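Local coordinates for protein saframycin Mx1 synthetase B (PDB 3KXW) that belongs to the ANL superfamily of AMP-binding enzymes and holds 5'-O-[(S)-(dodecanoyloxy)(hydroxy)phosphoryl]adenosine in a pocket, at residues A[262-268]-A[291-297]; A[357-362]-A[395-399]; A[117-123]-A[143-149]; A[167-173]-A[184-189]. All blocks are in the same frame, centred on the assembly; numbering follows the deposited sequence.

Contact 1. Residues A[262-268]-A[291-297]; sequences TISGSPN and WVTAFNG. With 1ZZ (5'-O-[(S)-(dodecanoyloxy)(hydroxy)phosphoryl]adenosine), chain B.
Two neighbouring parallel strands of a beta-alpha-beta unit, 263-266 and 293-296, contribute Phe295 to the pocket that holds 1ZZ. Their axes approach to 4.6 Å and cross at -21°, with Ile263 bridged to Thr293, Ser264 to Ala294, Gly265 to Phe295 and Ser266 to Asn296. The parallel ladder runs Thr293 N to Thr262 O (3.1 Å), Ser264 N to Thr293 O (3.1 Å), Phe295 N to Ser264 O (3.1 Å), Ser266 N to Phe295 O (3.2 Å) and, weakly, Gly297 N to Ser266 O (3.3 Å). Ser264 O also accepts Trp291 NE1 at 3.1 Å.

Phe295, with chi1 at p, folds its ring back over the first strand: Gly265 CA sits 3.4 Å from the ring centroid, a CH-pi contact over the face. A CB on Gly265 would clash, 2.4 Å from Phe295 CG. The opposite ring face receives the ligand, Phe295 CE1 lying 3.5 Å from 1ZZ C2. At the C-terminal ends Asn296 ND2 donates to Asn268 OD1 (3.0 Å), which also accepts Arg302 N, and a water bridges Asn268 N and Asn296 OD1.

Ser266, Trp291, Ala294 and Asn296 touch Tyr271 of helix 269-277, while Trp291 also packs on helix 250-259 and Phe295 on helix 220-233. Ala294 continues the sheet by hydrogen-bonding to strand 323-328, and on the other side Ile263 makes backbone hydrogen bonds to strand 210-213.

Contact 2. Residues A[357-362]-A[395-399]; sequences DHRVHF and DFDQV
Two non-glycine residues with left-handed backbones, His358 (phi/psi 69/2°) and Asp397 (60/25°), shape a contact that has no regular strand on either side. The segments run in opposite senses past one bridge, Arg359 to Gln398, whose CA atoms are 4.3 Å apart; two backbone bonds frame it, Val399 N to His358 O (2.9 Å) and Val360 N to Asp397 O (2.9 Å). Asp397 occupies the third position of a type II turn from Asp395 to Gln398. That turn is tied by a weak Gln398 N to Asp395 O bond (3.1 Å) and, more firmly, by Asp395 N to Gln398 OE1 (2.9 Å).

Both segments are loops on the surface of the AMP-binding region, leading toward strands 371-374 and 400-405. On the outer side the extended Arg359 (chi1 m, chi2 and chi3 t) reaches over the turn to make a salt bridge, NH1 to Asp395 OD2 at 3.1 Å; a water links Arg359 NH2 to the same oxygen, and Gln398 NE2 lies over a guanidinium face. Inward, Val360 CG2 meets Val399 CG2 at 3.8 Å, and both valines rest on Phe445 of strand 442-447. The edge of the Phe362 ring approaches Asp397 OD1, with CZ at 3.7 Å, while OD1 is hydrogen-bonded to His447. Within the first segment His361 NE2 donates to Asp357 OD1 (2.6 Å).

Contact 3. Residues A[117-123]-A[143-149]; sequences VIVLMIA and IPAIALE
Val117 leads in, its O 3.6 Å from Pro144 CD. Ile118 follows, with CD1 on Pro144 CB (3.8 Å) and CG2 on Ile146 CD1 (3.9 Å). Val119 pairs with Ala145: its N donates to Pro144 O (2.9 Å), its O accepts Ile146 N (2.9 Å), and CG1 meets Ala145 CB at 3.6 Å. Leu120, bridged to Ile146, sends its side chain to the other face, CD2 lying 3.8 Å from Ile146 CB. Selenomethionine Met121 returns to the Val119 face; its N donates to Ile146 O (3.2 Å) and its O accepts Leu148 N (2.9 Å). The axes are 4.8 Å apart and cross at -31°. Ile122 is the N-cap of helix 123-129, whose first residue, Ala123, donates its N to Glu149 OE1 (2.7 Å).

This parallel pair lies inside a mixed sheet of the AMP-binding region, with 67-71 parallel beyond 118-121 and short 139-140 antiparallel beyond 143-147. Phe140 covers Val119 and Met121, and Leu148 packs on helix 76-87.

Contact 4. Residues A[167-173]-A[184-189]; sequences NDIAFLQ and GVMVSH
Backbone hydrogen bonds define an antiparallel hairpin interrupted by a classic beta bulge. Gln173 and Val185 exchange two (Gln173 N to Val185 O 3.0 Å, Val185 N to Gln173 O 2.9 Å), and Val187 N donates to Phe171 O (3.1 Å). Opposite Val187, helix-like Ala170 (phi/psi -94/-42°) is the extra residue: Ala170 N at 2.8 Å and, weakly, Phe171 N at 3.3 Å share Val187 O. Beyond it, His189 N donates to Asp168 O (3.0 Å).

CH-pi contacts set Val187 CB 3.9 Å from the Phe171 ring centroid and Ala170 CB 3.5 Å from that of His189, each over the face. Leu172 and selenomethionine Met186 share the face opposite Phe171 and Val187, with Leu172 CD2 on Met186 CG (3.8 Å); Ile169 CD1 also reaches Met186 CB (3.9 Å). A water joins Asn167 OD1 and Ser188 OG; Ser188 also N-caps helix 189-202 through Asn191 N.

The loop between the strands carries the Ser/Gly-rich ANL signature; the Gln173 side chain, its NE2 hydrogen-bonded to Thr333 O, lies about 7 Å from 1ZZ. Ala170 and Leu172 make backbone hydrogen bonds to Ala92 of strand 91-95, which also touches Ile169, while helix 220-233 covers Phe171 and helix 76-87 touches Ala170 and His189.

Overall arrangement
From the N terminus the four contacts come in series, with no nesting or crossing. Contact 3 closes first, bringing 143-149 back beside 117-123 after helix 123-129. The next strand along starts contact 4, a hairpin whose strands are joined by a nine-residue loop, its centre about 21 Å from that of contact 3; strand 91-95, part of the sheet holding contact 3, is hydrogen-bonded to this hairpin. Contact 1 then closes a beta-alpha-beta loop beside the ligand, on the opposite side of the chain's centre from contact 3. Contact 2 comes last, joining two surface loops about 19 Å from contact 1 between nearest atoms. Helix 220-233 touches both contacts 1 and 4.

Contact 1. Residues A[262-268]-A[291-297]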
# COMPACT_ATOMS: atom_id res chain seq x y z
N THR A 262 5.38 18.78 0.04
CA THR A 262 6.57 18.61 0.86
C THR A 262 6.79 17.15 1.24
O THR A 262 7.93 16.69 1.46
CB THR A 262 6.50 19.50 2.16
OG1 THR A 262 5.46 19.03 3.02
CG2 THR A 262 6.19 20.95 1.81
N ILE A 263 5.69 16.41 1.33
CA ILE A 263 5.76 14.99 1.65
C ILE A 263 5.00 14.18 0.61
O ILE A 263 3.87 14.50 0.30
CB ILE A 263 5.15 14.71 3.03
CG1 ILE A 263 5.86 15.57 4.09
CG2 ILE A 263 5.29 13.24 3.38
CD1 ILE A 263 5.30 15.32 5.51
N SER A 264 5.65 13.18 0.03
CA SER A 264 4.98 12.28 -0.90
C SER A 264 5.84 11.04 -0.94
O SER A 264 7.05 11.11 -0.67
CB SER A 264 4.85 12.94 -2.29
OG SER A 264 3.98 12.24 -3.15
N GLY A 265 5.24 9.88 -1.20
CA GLY A 265 6.05 8.68 -1.28
C GLY A 265 5.27 7.48 -1.78
O GLY A 265 4.17 7.63 -2.27
N SER A 266 5.84 6.29 -1.62
CA SER A 266 5.34 5.10 -2.30
C SER A 266 6.18 3.90 -1.92
O SER A 266 7.21 4.04 -1.29
CB SER A 266 5.48 5.30 -3.82
OG SER A 266 6.87 5.42 -4.18
N PRO A 267 5.74 2.70 -2.34
CA PRO A 267 6.66 1.56 -2.29
C PRO A 267 7.85 1.81 -3.21
O PRO A 267 7.77 2.62 -4.13
CB PRO A 267 5.82 0.38 -2.86
CG PRO A 267 4.40 0.83 -2.73
CD PRO A 267 4.45 2.33 -2.95
N ASN A 268 8.93 1.11 -2.94
CA ASN A 268 10.18 1.29 -3.68
C ASN A 268 10.00 1.25 -5.21
O ASN A 268 10.59 2.06 -5.93
CB ASN A 268 11.12 0.18 -3.24
CG ASN A 268 12.51 0.35 -3.79
OD1 ASN A 268 13.32 1.09 -3.24
ND2 ASN A 268 12.81 -0.38 -4.87
N TRP A 291 10.01 19.20 -2.12
CA TRP A 291 9.79 17.80 -1.74
C TRP A 291 10.89 17.34 -0.77
O TRP A 291 11.93 16.84 -1.19
CB TRP A 291 9.76 16.93 -3.01
CG TRP A 291 9.28 15.51 -2.83
CD1 TRP A 291 8.70 14.96 -1.71
CD2 TRP A 291 9.32 14.47 -3.81
NE1 TRP A 291 8.39 13.63 -1.95
CE2 TRP A 291 8.76 13.31 -3.22
CE3 TRP A 291 9.79 14.40 -5.13
CZ2 TRP A 291 8.65 12.10 -3.92
CZ3 TRP A 291 9.68 13.21 -5.81
CH2 TRP A 291 9.11 12.07 -5.21
N VAL A 292 10.67 17.54 0.53
CA VAL A 292 11.72 17.28 1.52
C VAL A 292 11.67 15.90 2.17
O VAL A 292 12.65 15.48 2.77
CB VAL A 292 11.75 18.36 2.64
CG1 VAL A 292 11.98 19.73 2.03
CG2 VAL A 292 10.46 18.33 3.49
N THR A 293 10.54 15.21 2.02
CA THR A 293 10.41 13.84 2.53
C THR A 293 9.78 12.97 1.45
O THR A 293 8.57 13.06 1.18
CB THR A 293 9.53 13.77 3.77
OG1 THR A 293 10.09 14.62 4.78
CG2 THR A 293 9.47 12.33 4.31
N ALA A 294 10.60 12.14 0.84
CA ALA A 294 10.15 11.21 -0.21
C ALA A 294 10.18 9.84 0.44
O ALA A 294 11.24 9.17 0.44
CB ALA A 294 11.09 11.26 -1.40
N PHE A 295 9.06 9.43 1.03
CA PHE A 295 9.12 8.20 1.83
C PHE A 295 9.09 6.95 0.95
O PHE A 295 8.57 6.98 -0.17
CB PHE A 295 8.07 8.17 2.94
CG PHE A 295 6.65 8.14 2.44
CD1 PHE A 295 5.92 9.32 2.31
CD2 PHE A 295 6.05 6.93 2.12
CE1 PHE A 295 4.61 9.29 1.83
CE2 PHE A 295 4.75 6.90 1.64
CZ PHE A 295 4.03 8.06 1.50
N ASN A 296 9.72 5.90 1.44
CA ASN A 296 9.88 4.68 0.70
C ASN A 296 9.63 3.54 1.67
O ASN A 296 10.48 3.23 2.50
CB ASN A 296 11.30 4.61 0.13
CG ASN A 296 11.51 3.43 -0.79
OD1 ASN A 296 10.68 2.53 -0.87
ND2 ASN A 296 12.65 3.42 -1.48
N GLY A 297 8.45 2.93 1.56
CA GLY A 297 8.06 1.84 2.45
C GLY A 297 7.01 0.94 1.81
O GLY A 297 6.39 1.33 0.82
P 1ZZ B . 0.91 -4.04 4.75
C1 1ZZ B . 2.53 10.48 5.44
N1 1ZZ B . 7.33 -4.11 4.34
O1 1ZZ B . 3.18 -1.89 3.82
C2 1ZZ B . 3.02 9.11 4.97
N2 1ZZ B . 7.83 -1.99 4.85
O2 1ZZ B . 1.23 -2.43 5.01
C3 1ZZ B . 3.49 8.23 6.14
N3 1ZZ B . 9.76 -4.93 3.81
O3 1ZZ B . 0.20 -4.57 5.89
C4 1ZZ B . 3.56 6.76 5.72
N4 1ZZ B . 11.36 -3.15 4.05
O4 1ZZ B . 0.02 -4.15 3.41
C5 1ZZ B . 4.42 5.90 6.66
N5 1ZZ B . 10.86 -0.99 4.78
O5 1ZZ B . 2.32 -4.90 4.48
C6 1ZZ B . 4.52 4.49 6.08
O6 1ZZ B . 5.09 -5.10 3.91
C7 1ZZ B . 5.44 3.40 6.69
O7 1ZZ B . 6.67 -7.29 4.99
C8 1ZZ B . 5.59 2.04 5.96
O8 1ZZ B . 5.10 -6.87 6.85
C9 1ZZ B . 4.41 1.14 6.35
C10 1ZZ B . 4.01 0.11 5.26
C11 1ZZ B . 2.65 -0.53 5.67
C12 1ZZ B . 2.57 -1.94 5.07
C13 1ZZ B . 3.39 -4.85 5.39
C14 1ZZ B . 4.45 -5.62 4.92
C15 1ZZ B . 5.54 -5.92 6.02
C16 1ZZ B . 6.63 -6.24 5.34
C17 1ZZ B . 6.55 -5.27 4.27
C18 1ZZ B . 6.85 -2.80 4.76
C19 1ZZ B . 9.05 -2.75 4.44
C20 1ZZ B . 8.75 -3.99 4.20
C21 1ZZ B . 11.00 -4.54 3.70
C22 1ZZ B . 10.51 -2.33 4.39
O HOH W 1 9.32 0.31 -0.17

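Contact 2. Residues A[357-362]-A[395-399]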
# COMPACT_ATOMS: atom_id res chain seq x y z
N ASP A 357 24.87 -19.07 11.39
CA ASP A 357 24.70 -18.69 12.79
C ASP A 357 23.54 -17.71 13.03
O ASP A 357 23.27 -17.34 14.16
CB ASP A 357 26.00 -18.10 13.33
CG ASP A 357 26.72 -17.22 12.31
OD1 ASP A 357 26.08 -16.80 11.31
OD2 ASP A 357 27.93 -16.93 12.51
N HIS A 358 22.87 -17.30 11.96
CA HIS A 358 21.84 -16.27 12.04
C HIS A 358 22.41 -14.89 12.35
O HIS A 358 21.66 -13.94 12.49
CB HIS A 358 20.75 -16.62 13.07
CG HIS A 358 19.75 -17.61 12.57
ND1 HIS A 358 19.08 -18.48 13.41
CD2 HIS A 358 19.32 -17.88 11.32
CE1 HIS A 358 18.27 -19.24 12.69
NE2 HIS A 358 18.40 -18.90 11.42
N ARG A 359 23.73 -14.79 12.47
CA ARG A 359 24.36 -13.50 12.72
C ARG A 359 24.67 -12.80 11.40
O ARG A 359 24.81 -13.44 10.36
CB ARG A 359 25.64 -13.68 13.55
CG ARG A 359 25.35 -14.37 14.88
CD ARG A 359 26.46 -14.17 15.87
NE ARG A 359 26.15 -14.82 17.14
CZ ARG A 359 25.67 -14.20 18.22
NH1 ARG A 359 25.43 -12.90 18.19
NH2 ARG A 359 25.44 -14.89 19.33
N VAL A 360 24.74 -11.47 11.44
CA VAL A 360 25.03 -10.69 10.25
C VAL A 360 26.55 -10.64 10.04
O VAL A 360 27.31 -10.35 10.97
CB VAL A 360 24.46 -9.26 10.34
CG1 VAL A 360 24.77 -8.47 9.05
CG2 VAL A 360 22.94 -9.29 10.63
N HIS A 361 26.96 -10.91 8.82
CA HIS A 361 28.37 -10.90 8.43
C HIS A 361 28.60 -9.77 7.45
O HIS A 361 27.98 -9.73 6.39
CB HIS A 361 28.75 -12.28 7.88
CG HIS A 361 28.43 -13.38 8.85
ND1 HIS A 361 29.26 -13.70 9.89
CD2 HIS A 361 27.33 -14.15 8.98
CE1 HIS A 361 28.71 -14.66 10.61
NE2 HIS A 361 27.53 -14.95 10.09
N PHE A 362 29.46 -8.84 7.84
CA PHE A 362 29.62 -7.59 7.12
C PHE A 362 30.82 -7.67 6.18
O PHE A 362 31.68 -8.53 6.34
CB PHE A 362 29.82 -6.46 8.13
CG PHE A 362 28.65 -6.21 9.02
CD1 PHE A 362 27.56 -5.48 8.57
CD2 PHE A 362 28.63 -6.69 10.32
CE1 PHE A 362 26.47 -5.24 9.41
CE2 PHE A 362 27.56 -6.46 11.16
CZ PHE A 362 26.48 -5.72 10.70
N ASP A 395 20.64 -10.99 19.81
CA ASP A 395 21.61 -9.92 19.97
C ASP A 395 21.47 -8.88 18.85
O ASP A 395 20.87 -9.16 17.81
CB ASP A 395 23.04 -10.50 19.89
CG ASP A 395 23.43 -11.33 21.11
OD1 ASP A 395 22.78 -11.24 22.17
OD2 ASP A 395 24.44 -12.06 21.00
N PHE A 396 22.03 -7.70 19.05
CA PHE A 396 22.18 -6.76 17.93
C PHE A 396 23.03 -7.44 16.84
O PHE A 396 23.89 -8.28 17.15
CB PHE A 396 22.83 -5.44 18.36
CG PHE A 396 22.04 -4.68 19.40
CD1 PHE A 396 20.65 -4.69 19.41
CD2 PHE A 396 22.70 -3.91 20.34
CE1 PHE A 396 19.94 -3.97 20.34
CE2 PHE A 396 21.99 -3.19 21.29
CZ PHE A 396 20.61 -3.22 21.30
N ASP A 397 22.79 -7.09 15.58
CA ASP A 397 23.45 -7.74 14.45
C ASP A 397 23.15 -9.22 14.40
O ASP A 397 23.92 -10.01 13.85
CB ASP A 397 24.97 -7.50 14.48
CG ASP A 397 25.32 -6.05 14.35
OD1 ASP A 397 24.48 -5.28 13.83
OD2 ASP A 397 26.42 -5.65 14.75
N GLN A 398 22.02 -9.61 14.98
CA GLN A 398 21.55 -10.99 14.86
C GLN A 398 20.12 -11.01 14.33
O GLN A 398 19.25 -10.30 14.83
CB GLN A 398 21.61 -11.72 16.20
CG GLN A 398 21.18 -13.19 16.10
CD GLN A 398 21.48 -13.95 17.37
OE1 GLN A 398 21.27 -13.45 18.47
NE2 GLN A 398 22.00 -15.17 17.23
N VAL A 399 19.90 -11.82 13.30
CA VAL A 399 18.64 -11.82 12.58
C VAL A 399 17.58 -12.67 13.29
O VAL A 399 17.80 -13.83 13.59
CB VAL A 399 18.81 -12.33 11.12
CG1 VAL A 399 17.46 -12.38 10.42
CG2 VAL A 399 19.77 -11.43 10.35
O HOH W 2 24.81 -14.39 22.36

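Contact 3. Residues A[117-123]-A[143-149]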
# COMPACT_ATOMS: atom_id res chain seq x y z
N VAL A 117 -23.75 -4.60 7.08
CA VAL A 117 -25.20 -4.42 7.04
C VAL A 117 -25.64 -3.59 5.85
O VAL A 117 -26.77 -3.74 5.39
CB VAL A 117 -25.77 -3.80 8.34
CG1 VAL A 117 -25.59 -4.77 9.50
CG2 VAL A 117 -25.15 -2.41 8.65
N ILE A 118 -24.74 -2.73 5.36
CA ILE A 118 -25.00 -1.80 4.26
C ILE A 118 -23.73 -1.68 3.44
O ILE A 118 -22.64 -1.83 3.98
CB ILE A 118 -25.37 -0.40 4.77
CG1 ILE A 118 -26.72 -0.43 5.47
CG2 ILE A 118 -25.41 0.61 3.64
CD1 ILE A 118 -27.86 -0.73 4.54
N VAL A 119 -23.86 -1.48 2.13
CA VAL A 119 -22.72 -1.09 1.30
C VAL A 119 -23.01 0.27 0.65
O VAL A 119 -24.11 0.51 0.16
CB VAL A 119 -22.32 -2.18 0.25
CG1 VAL A 119 -23.50 -2.57 -0.63
CG2 VAL A 119 -21.15 -1.70 -0.61
N LEU A 120 -22.03 1.17 0.72
CA LEU A 120 -22.09 2.45 0.03
C LEU A 120 -21.25 2.41 -1.23
O LEU A 120 -20.16 1.84 -1.26
CB LEU A 120 -21.60 3.59 0.94
CG LEU A 120 -22.35 3.64 2.28
CD1 LEU A 120 -21.82 4.76 3.15
CD2 LEU A 120 -23.88 3.82 2.09
N MSE A 121 -21.74 3.02 -2.29
CA MSE A 121 -20.96 3.12 -3.52
C MSE A 121 -21.55 4.25 -4.33
O MSE A 121 -22.61 4.73 -4.00
CB MSE A 121 -21.05 1.80 -4.30
CG MSE A 121 -22.45 1.49 -4.84
SE MSE A 121 -22.51 -0.28 -5.70
CE MSE A 121 -22.39 -1.44 -4.10
N ILE A 122 -20.89 4.67 -5.42
CA ILE A 122 -21.50 5.73 -6.24
C ILE A 122 -22.62 5.20 -7.14
O ILE A 122 -22.67 4.01 -7.45
CB ILE A 122 -20.48 6.52 -7.08
CG1 ILE A 122 -19.90 5.65 -8.19
CG2 ILE A 122 -19.40 7.14 -6.18
CD1 ILE A 122 -19.05 6.42 -9.18
N ALA A 123 -23.53 6.09 -7.56
CA ALA A 123 -24.70 5.69 -8.35
C ALA A 123 -24.34 4.87 -9.58
O ALA A 123 -24.98 3.86 -9.87
CB ALA A 123 -25.54 6.92 -8.73
N ILE A 143 -25.99 -7.65 0.06
CA ILE A 143 -25.95 -6.57 1.04
C ILE A 143 -26.72 -5.37 0.50
O ILE A 143 -26.46 -4.93 -0.61
CB ILE A 143 -24.50 -6.08 1.32
CG1 ILE A 143 -23.55 -7.26 1.56
CG2 ILE A 143 -24.51 -5.12 2.51
CD1 ILE A 143 -24.02 -8.19 2.67
N PRO A 144 -27.65 -4.83 1.29
CA PRO A 144 -28.38 -3.66 0.81
C PRO A 144 -27.42 -2.52 0.45
O PRO A 144 -26.50 -2.22 1.22
CB PRO A 144 -29.25 -3.25 2.01
CG PRO A 144 -29.47 -4.53 2.75
CD PRO A 144 -28.20 -5.34 2.56
N ALA A 145 -27.64 -1.92 -0.71
CA ALA A 145 -26.72 -0.93 -1.25
C ALA A 145 -27.38 0.44 -1.28
O ALA A 145 -28.61 0.55 -1.40
CB ALA A 145 -26.21 -1.36 -2.64
N ILE A 146 -26.57 1.48 -1.14
CA ILE A 146 -27.05 2.86 -1.16
C ILE A 146 -26.08 3.70 -1.97
O ILE A 146 -24.86 3.67 -1.74
CB ILE A 146 -27.14 3.46 0.25
CG1 ILE A 146 -28.11 2.67 1.12
CG2 ILE A 146 -27.57 4.96 0.18
CD1 ILE A 146 -28.18 3.21 2.56
N ALA A 147 -26.62 4.42 -2.94
CA ALA A 147 -25.81 5.33 -3.74
C ALA A 147 -25.46 6.57 -2.94
O ALA A 147 -26.35 7.24 -2.40
CB ALA A 147 -26.57 5.73 -5.00
N LEU A 148 -24.18 6.92 -2.90
CA LEU A 148 -23.78 8.05 -2.07
C LEU A 148 -24.45 9.35 -2.55
O LEU A 148 -24.84 10.18 -1.73
CB LEU A 148 -22.24 8.19 -2.00
CG LEU A 148 -21.70 8.82 -0.71
CD1 LEU A 148 -21.83 7.91 0.52
CD2 LEU A 148 -20.25 9.28 -0.89
N GLU A 149 -24.61 9.51 -3.86
CA GLU A 149 -25.27 10.70 -4.38
C GLU A 149 -26.70 10.92 -3.88
O GLU A 149 -27.25 12.03 -4.01
CB GLU A 149 -25.26 10.71 -5.91
CG GLU A 149 -23.88 10.89 -6.51
CD GLU A 149 -23.29 9.56 -6.95
OE1 GLU A 149 -23.70 8.53 -6.37
OE2 GLU A 149 -22.43 9.55 -7.87

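Contact 4. Residues A[167-173]-A[184-189]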
# COMPACT_ATOMS: atom_id res chain seq x y z
N ASN A 167 -11.30 2.11 22.71
CA ASN A 167 -11.03 0.75 22.26
C ASN A 167 -12.00 0.23 21.21
O ASN A 167 -11.79 -0.85 20.67
CB ASN A 167 -10.96 -0.20 23.44
CG ASN A 167 -9.64 -0.12 24.14
OD1 ASN A 167 -8.60 0.15 23.52
ND2 ASN A 167 -9.65 -0.36 25.45
N ASP A 168 -13.05 0.99 20.92
CA ASP A 168 -13.98 0.61 19.87
C ASP A 168 -13.26 0.50 18.52
O ASP A 168 -12.41 1.31 18.21
CB ASP A 168 -15.08 1.67 19.70
CG ASP A 168 -16.09 1.69 20.85
OD1 ASP A 168 -16.11 0.76 21.67
OD2 ASP A 168 -16.88 2.65 20.90
N ILE A 169 -13.63 -0.49 17.72
CA ILE A 169 -13.05 -0.61 16.39
C ILE A 169 -13.58 0.48 15.46
O ILE A 169 -14.79 0.72 15.41
CB ILE A 169 -13.36 -2.01 15.80
CG1 ILE A 169 -12.88 -3.10 16.77
CG2 ILE A 169 -12.79 -2.17 14.40
CD1 ILE A 169 -11.46 -2.90 17.31
N ALA A 170 -12.67 1.15 14.74
CA ALA A 170 -13.02 2.20 13.80
C ALA A 170 -13.16 1.67 12.37
O ALA A 170 -14.09 2.05 11.65
CB ALA A 170 -11.95 3.31 13.84
N PHE A 171 -12.25 0.79 11.96
CA PHE A 171 -12.33 0.25 10.60
C PHE A 171 -11.57 -1.04 10.46
O PHE A 171 -10.74 -1.37 11.28
CB PHE A 171 -11.84 1.26 9.56
CG PHE A 171 -10.38 1.60 9.66
CD1 PHE A 171 -9.44 1.06 8.77
CD2 PHE A 171 -9.94 2.52 10.60
CE1 PHE A 171 -8.07 1.42 8.85
CE2 PHE A 171 -8.58 2.88 10.67
CZ PHE A 171 -7.66 2.32 9.80
N LEU A 172 -11.89 -1.80 9.42
CA LEU A 172 -11.12 -2.98 9.11
C LEU A 172 -10.20 -2.67 7.95
O LEU A 172 -10.65 -2.20 6.92
CB LEU A 172 -12.04 -4.13 8.71
CG LEU A 172 -13.03 -4.60 9.76
CD1 LEU A 172 -13.77 -5.86 9.27
CD2 LEU A 172 -12.35 -4.86 11.10
N GLN A 173 -8.91 -2.93 8.10
CA GLN A 173 -8.06 -2.85 6.93
C GLN A 173 -7.59 -4.24 6.50
O GLN A 173 -6.89 -4.94 7.24
CB GLN A 173 -6.90 -1.85 7.09
CG GLN A 173 -5.99 -1.98 8.29
CD GLN A 173 -4.81 -0.95 8.25
OE1 GLN A 173 -4.59 -0.30 7.22
NE2 GLN A 173 -4.08 -0.80 9.36
N GLY A 184 -8.79 -9.08 7.96
CA GLY A 184 -9.27 -7.74 8.24
C GLY A 184 -8.77 -7.27 9.59
O GLY A 184 -9.27 -7.68 10.65
N VAL A 185 -7.75 -6.43 9.56
CA VAL A 185 -7.13 -5.93 10.78
C VAL A 185 -8.07 -4.95 11.48
O VAL A 185 -8.56 -3.99 10.86
CB VAL A 185 -5.79 -5.26 10.48
CG1 VAL A 185 -5.21 -4.63 11.76
CG2 VAL A 185 -4.82 -6.28 9.83
N MSE A 186 -8.35 -5.19 12.76
CA MSE A 186 -9.29 -4.37 13.51
C MSE A 186 -8.56 -3.18 14.13
O MSE A 186 -7.89 -3.33 15.14
CB MSE A 186 -9.92 -5.24 14.61
CG MSE A 186 -10.52 -6.51 14.02
SE MSE A 186 -10.85 -7.89 15.41
CE MSE A 186 -12.08 -6.95 16.54
N VAL A 187 -8.69 -2.02 13.49
CA VAL A 187 -8.01 -0.81 13.98
C VAL A 187 -8.95 -0.01 14.86
O VAL A 187 -10.00 0.46 14.40
CB VAL A 187 -7.53 0.06 12.80
CG1 VAL A 187 -6.73 1.28 13.31
CG2 VAL A 187 -6.68 -0.79 11.89
N SER A 188 -8.60 0.12 16.14
CA SER A 188 -9.47 0.85 17.07
C SER A 188 -9.29 2.35 16.90
O SER A 188 -8.35 2.80 16.25
CB SER A 188 -9.16 0.45 18.53
OG SER A 188 -7.91 0.98 18.94
N HIS A 189 -10.21 3.14 17.46
CA HIS A 189 -10.07 4.58 17.45
C HIS A 189 -8.77 5.03 18.12
O HIS A 189 -8.13 5.99 17.67
CB HIS A 189 -11.30 5.24 18.07
CG HIS A 189 -12.47 5.29 17.14
ND1 HIS A 189 -12.56 6.22 16.13
CD2 HIS A 189 -13.59 4.53 17.05
CE1 HIS A 189 -13.68 6.03 15.45
NE2 HIS A 189 -14.32 5.01 15.99
O HOH W 3 -7.26 0.12 21.23